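Local coordinates for MazG-related protein (Thermotoga maritima, PDB 2YXH), which is of unknown function but binds magnesium ions and probably hydrolyses nucleoside triphosphates to monophosphates and diphosphate, at residues P17-E20 / T26-E29; E40-K43 / N49-E52. The protein carries 1 engineered substitution. All coordinates share one frame; numbering follows the deposited sequence.

Interaction 1 of 2, residues P17-E20 / T26-E29; sequences PWLE and TLLE
L19 and L27 meet at their delta methyls, with the two side chains running at about a right angle to one another. The touch is between single branches: CD1 of L19 lies 4.0 Å from CD1 of L27, while the two CA atoms are 9.4 Å apart, so the side chains rather than the backbones bridge the gap. Neither CA–CB bond aims directly at the partner; CG anti to the backbone N in L19 (chi1 -180°) and anti to the carbonyl carbon in L27 (chi1 -66°) carries the CD1 methyls across to each other. The other branch of L27 turns to the indole of W18, where CD2 comes obliquely to the six-membered ring, 4.4 Å from CH2. L27 thus straddles two consecutive residues of the short helix 17-20. The contact lies where that helix packs beside the first turns of helix 24-43 in the all-helical MazG fold, with no hydrogen bond between the two segments and a modest 97 Å² buried. Helix 47-72 packs on both leucines, through L63 against L19 and through V64 and V67 against L27. L102 of the second subunit packs on W18. Within the chain, R70 NH1 is hydrogen-bonded to O of L19.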
loop_
_atom_site.group_PDB
_atom_site.type_symbol
_atom_site.label_atom_id
_atom_site.label_comp_id
_atom_site.label_asym_id
_atom_site.label_seq_id
_atom_site.Cartn_x
_atom_site.Cartn_y
_atom_site.Cartn_z
ATOM N N PRO A 17 12.119 15.390 9.733
ATOM C CA PRO A 17 12.197 15.285 11.214
ATOM C C PRO A 17 10.891 14.748 11.891
ATOM O O PRO A 17 10.922 14.207 12.979
ATOM C CB PRO A 17 12.525 16.740 11.635
ATOM C CG PRO A 17 11.798 17.583 10.579
ATOM C CD PRO A 17 12.095 16.801 9.270
ATOM N N TRP A 18 9.749 14.891 11.223
ATOM C CA TRP A 18 8.524 14.311 11.667
ATOM C C TRP A 18 8.631 12.775 11.485
ATOM O O TRP A 18 8.274 11.997 12.424
ATOM C CB TRP A 18 7.316 14.925 10.904
ATOM C CG TRP A 18 6.088 14.229 11.177
ATOM C CD1 TRP A 18 5.232 14.438 12.280
ATOM C CD2 TRP A 18 5.539 13.136 10.445
ATOM N NE1 TRP A 18 4.184 13.554 12.210
ATOM C CE2 TRP A 18 4.349 12.739 11.106
ATOM C CE3 TRP A 18 5.908 12.466 9.263
ATOM C CZ2 TRP A 18 3.531 11.714 10.612
ATOM C CZ3 TRP A 18 5.118 11.463 8.795
ATOM C CH2 TRP A 18 3.941 11.071 9.486
ATOM N N LEU A 19 9.130 12.334 10.318
ATOM C CA LEU A 19 9.109 10.891 9.999
ATOM C C LEU A 19 10.003 10.144 10.998
ATOM O O LEU A 19 9.581 9.094 11.575
ATOM C CB LEU A 19 9.430 10.583 8.525
ATOM C CG LEU A 19 9.405 9.070 8.164
ATOM C CD1 LEU A 19 8.026 8.454 8.545
ATOM C CD2 LEU A 19 9.826 8.742 6.703
ATOM N N GLU A 20 11.160 10.768 11.297
ATOM C CA GLU A 20 12.194 10.242 12.256
ATOM C C GLU A 20 11.546 9.862 13.606
ATOM O O GLU A 20 11.943 8.824 14.246
ATOM C CB GLU A 20 13.292 11.282 12.471
ATOM C CG GLU A 20 14.085 11.081 13.709
ATOM C CD GLU A 20 15.440 11.835 13.680
ATOM O OE1 GLU A 20 15.603 12.748 12.822
ATOM O OE2 GLU A 20 16.331 11.518 14.543
ATOM N N THR A 26 2.879 3.609 14.883
ATOM C CA THR A 26 2.159 4.833 14.632
ATOM C C THR A 26 1.742 4.886 13.150
ATOM O O THR A 26 0.647 5.345 12.792
ATOM C CB THR A 26 3.060 6.066 14.970
ATOM O OG1 THR A 26 3.332 6.091 16.368
ATOM C CG2 THR A 26 2.313 7.309 14.694
ATOM N N LEU A 27 2.655 4.440 12.291
ATOM C CA LEU A 27 2.387 4.453 10.897
ATOM C C LEU A 27 1.296 3.450 10.511
ATOM O O LEU A 27 0.440 3.722 9.632
ATOM C CB LEU A 27 3.682 4.229 10.156
ATOM C CG LEU A 27 4.594 5.428 10.419
ATOM C CD1 LEU A 27 6.111 5.196 9.816
ATOM C CD2 LEU A 27 3.860 6.709 9.944
ATOM N N LEU A 28 1.333 2.311 11.190
ATOM C CA LEU A 28 0.301 1.305 11.015
ATOM C C LEU A 28 -1.079 1.866 11.250
ATOM O O LEU A 28 -1.996 1.591 10.464
ATOM C CB LEU A 28 0.550 0.089 11.883
ATOM C CG LEU A 28 1.501 -0.858 11.208
ATOM C CD1 LEU A 28 1.974 -1.888 12.142
ATOM C CD2 LEU A 28 0.854 -1.498 9.909
ATOM N N GLU A 29 -1.227 2.625 12.331
ATOM C CA GLU A 29 -2.482 3.382 12.682
ATOM C C GLU A 29 -2.792 4.450 11.669
ATOM O O GLU A 29 -3.902 4.565 11.253
ATOM C CB GLU A 29 -2.326 4.134 14.020
ATOM C CG GLU A 29 -2.841 3.417 15.233
ATOM C CD GLU A 29 -1.983 3.678 16.485
ATOM O OE1 GLU A 29 -1.602 4.864 16.756
ATOM O OE2 GLU A 29 -1.685 2.687 17.219
#

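Interaction 2 of 2, residues E40-K43 / N49-E52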
loop_
_atom_site.group_PDB
_atom_site.type_symbol
_atom_site.label_atom_id
_atom_site.label_comp_id
_atom_site.label_asym_id
_atom_site.label_seq_id
_atom_site.Cartn_x
_atom_site.Cartn_y
_atom_site.Cartn_z
ATOM N N GLU A 40 -15.223 5.404 3.590
ATOM C CA GLU A 40 -16.205 6.488 3.481
ATOM C C GLU A 40 -16.380 6.975 2.029
ATOM O O GLU A 40 -17.474 7.195 1.553
ATOM C CB GLU A 40 -15.806 7.625 4.451
ATOM C CG GLU A 40 -16.440 8.966 4.185
ATOM C CD GLU A 40 -17.954 9.057 4.584
ATOM O OE1 GLU A 40 -18.470 8.064 5.133
ATOM O OE2 GLU A 40 -18.605 10.111 4.305
ATOM N N ALA A 41 -15.309 7.126 1.287
ATOM C CA ALA A 41 -15.491 7.690 -0.069
ATOM C C ALA A 41 -16.247 6.699 -0.968
ATOM O O ALA A 41 -17.087 7.088 -1.774
ATOM C CB ALA A 41 -14.205 8.092 -0.637
ATOM N N VAL A 42 -15.980 5.429 -0.804
ATOM C CA VAL A 42 -16.765 4.417 -1.528
ATOM C C VAL A 42 -18.267 4.548 -1.162
ATOM O O VAL A 42 -19.135 4.714 -2.014
ATOM C CB VAL A 42 -16.237 3.005 -1.211
ATOM C CG1 VAL A 42 -17.145 1.859 -1.777
ATOM C CG2 VAL A 42 -14.869 2.856 -1.738
ATOM N N LYS A 43 -18.535 4.526 0.135
ATOM C CA LYS A 43 -19.883 4.796 0.610
ATOM C C LYS A 43 -20.591 5.948 -0.087
ATOM O O LYS A 43 -21.707 5.786 -0.508
ATOM C CB LYS A 43 -19.888 5.015 2.119
ATOM C CG LYS A 43 -20.059 3.697 2.882
ATOM C CD LYS A 43 -19.624 3.814 4.418
ATOM C CE LYS A 43 -19.486 2.402 5.065
ATOM N NZ LYS A 43 -18.392 2.543 6.075
ATOM N N ASN A 49 -12.792 12.133 -4.141
ATOM C CA ASN A 49 -12.243 11.860 -2.841
ATOM C C ASN A 49 -11.712 10.439 -2.849
ATOM O O ASN A 49 -10.699 10.170 -2.243
ATOM C CB ASN A 49 -13.287 12.034 -1.729
ATOM C CG ASN A 49 -12.681 11.817 -0.303
ATOM O OD1 ASN A 49 -11.703 12.489 0.110
ATOM N ND2 ASN A 49 -13.293 10.935 0.466
ATOM N N LEU A 50 -12.390 9.519 -3.563
ATOM C CA LEU A 50 -11.943 8.119 -3.566
ATOM C C LEU A 50 -10.503 8.147 -4.153
ATOM O O LEU A 50 -9.611 7.483 -3.629
ATOM C CB LEU A 50 -12.909 7.169 -4.308
ATOM C CG LEU A 50 -12.515 5.672 -4.321
ATOM C CD1 LEU A 50 -12.157 4.992 -3.017
ATOM C CD2 LEU A 50 -13.643 4.924 -5.043
ATOM N N GLU A 51 -10.309 8.986 -5.181
ATOM C CA GLU A 51 -9.048 9.023 -5.836
ATOM C C GLU A 51 -7.941 9.609 -4.922
ATOM O O GLU A 51 -6.865 9.067 -4.849
ATOM C CB GLU A 51 -9.135 9.834 -7.102
ATOM C CG GLU A 51 -7.813 10.079 -7.755
ATOM C CD GLU A 51 -7.989 11.067 -8.915
ATOM O OE1 GLU A 51 -8.212 12.256 -8.604
ATOM O OE2 GLU A 51 -7.922 10.678 -10.114
ATOM N N GLU A 52 -8.216 10.693 -4.242
ATOM C CA GLU A 52 -7.422 11.118 -3.170
ATOM C C GLU A 52 -7.071 10.051 -2.130
ATOM O O GLU A 52 -5.931 9.868 -1.844
ATOM C CB GLU A 52 -8.024 12.357 -2.516
ATOM C CG GLU A 52 -7.044 13.075 -1.437
ATOM C CD GLU A 52 -7.785 13.766 -0.210
ATOM O OE1 GLU A 52 -8.974 14.153 -0.352
ATOM O OE2 GLU A 52 -7.145 13.954 0.862
#
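A41 and V42, near the end of helix 24-43, pack against L50 of helix 47-72 in a contact that is chiefly apolar. Its backbones are close: the CA atoms of A41 and L50 lie 5.0 Å apart. The methyl of A41 points toward segment 49-52, and its CB comes 3.7 Å from CA of L50 and 4.0 Å from its CB, so the small side chain rests on the backbone and the base of the leucine. Further out, CG2 of V42 faces the forked end of L50, 3.7 Å from CD1 and 4.1 Å from CD2. L50 presents that fork with its CG anti to the backbone N (chi1 -179°). The two helices run antiparallel and form a helical hairpin, the element that brings together the metal-binding acidic residues of the MazG fold; residues 44-46 make the short connection. No hydrogen bond joins the segments; N49, the polar residue of the contact, meets A41 by van der Waals contact, its CG 4.0 Å from CB of A41. Next to the turn, the backbone N of N49 is hydrogen-bonded to OD1 of D46. Outside the hairpin, Y72 of the second subunit packs on L50, and salt bridges run from E51 to K82 and from E52 to K86, both lysines belonging to that subunit.

Both contacts use helix 24-43, interaction 1 near its start and interaction 2 near its end; their centres are 23 Å apart and their nearest atoms about 14 Å, so they do not touch. Between them along this helix lie E34 and E37, which with E53 and D56 of helix 47-72 bind one magnesium ion, while E34 and D60 bind another. Each contact approaches the metal sites: the side chain of W18 is about 7 Å from a bound magnesium ion and that of L27 about 6 Å from that of D60, whereas the side chain of N49 is about 6 Å from a magnesium ion. The second subunit also packs against both.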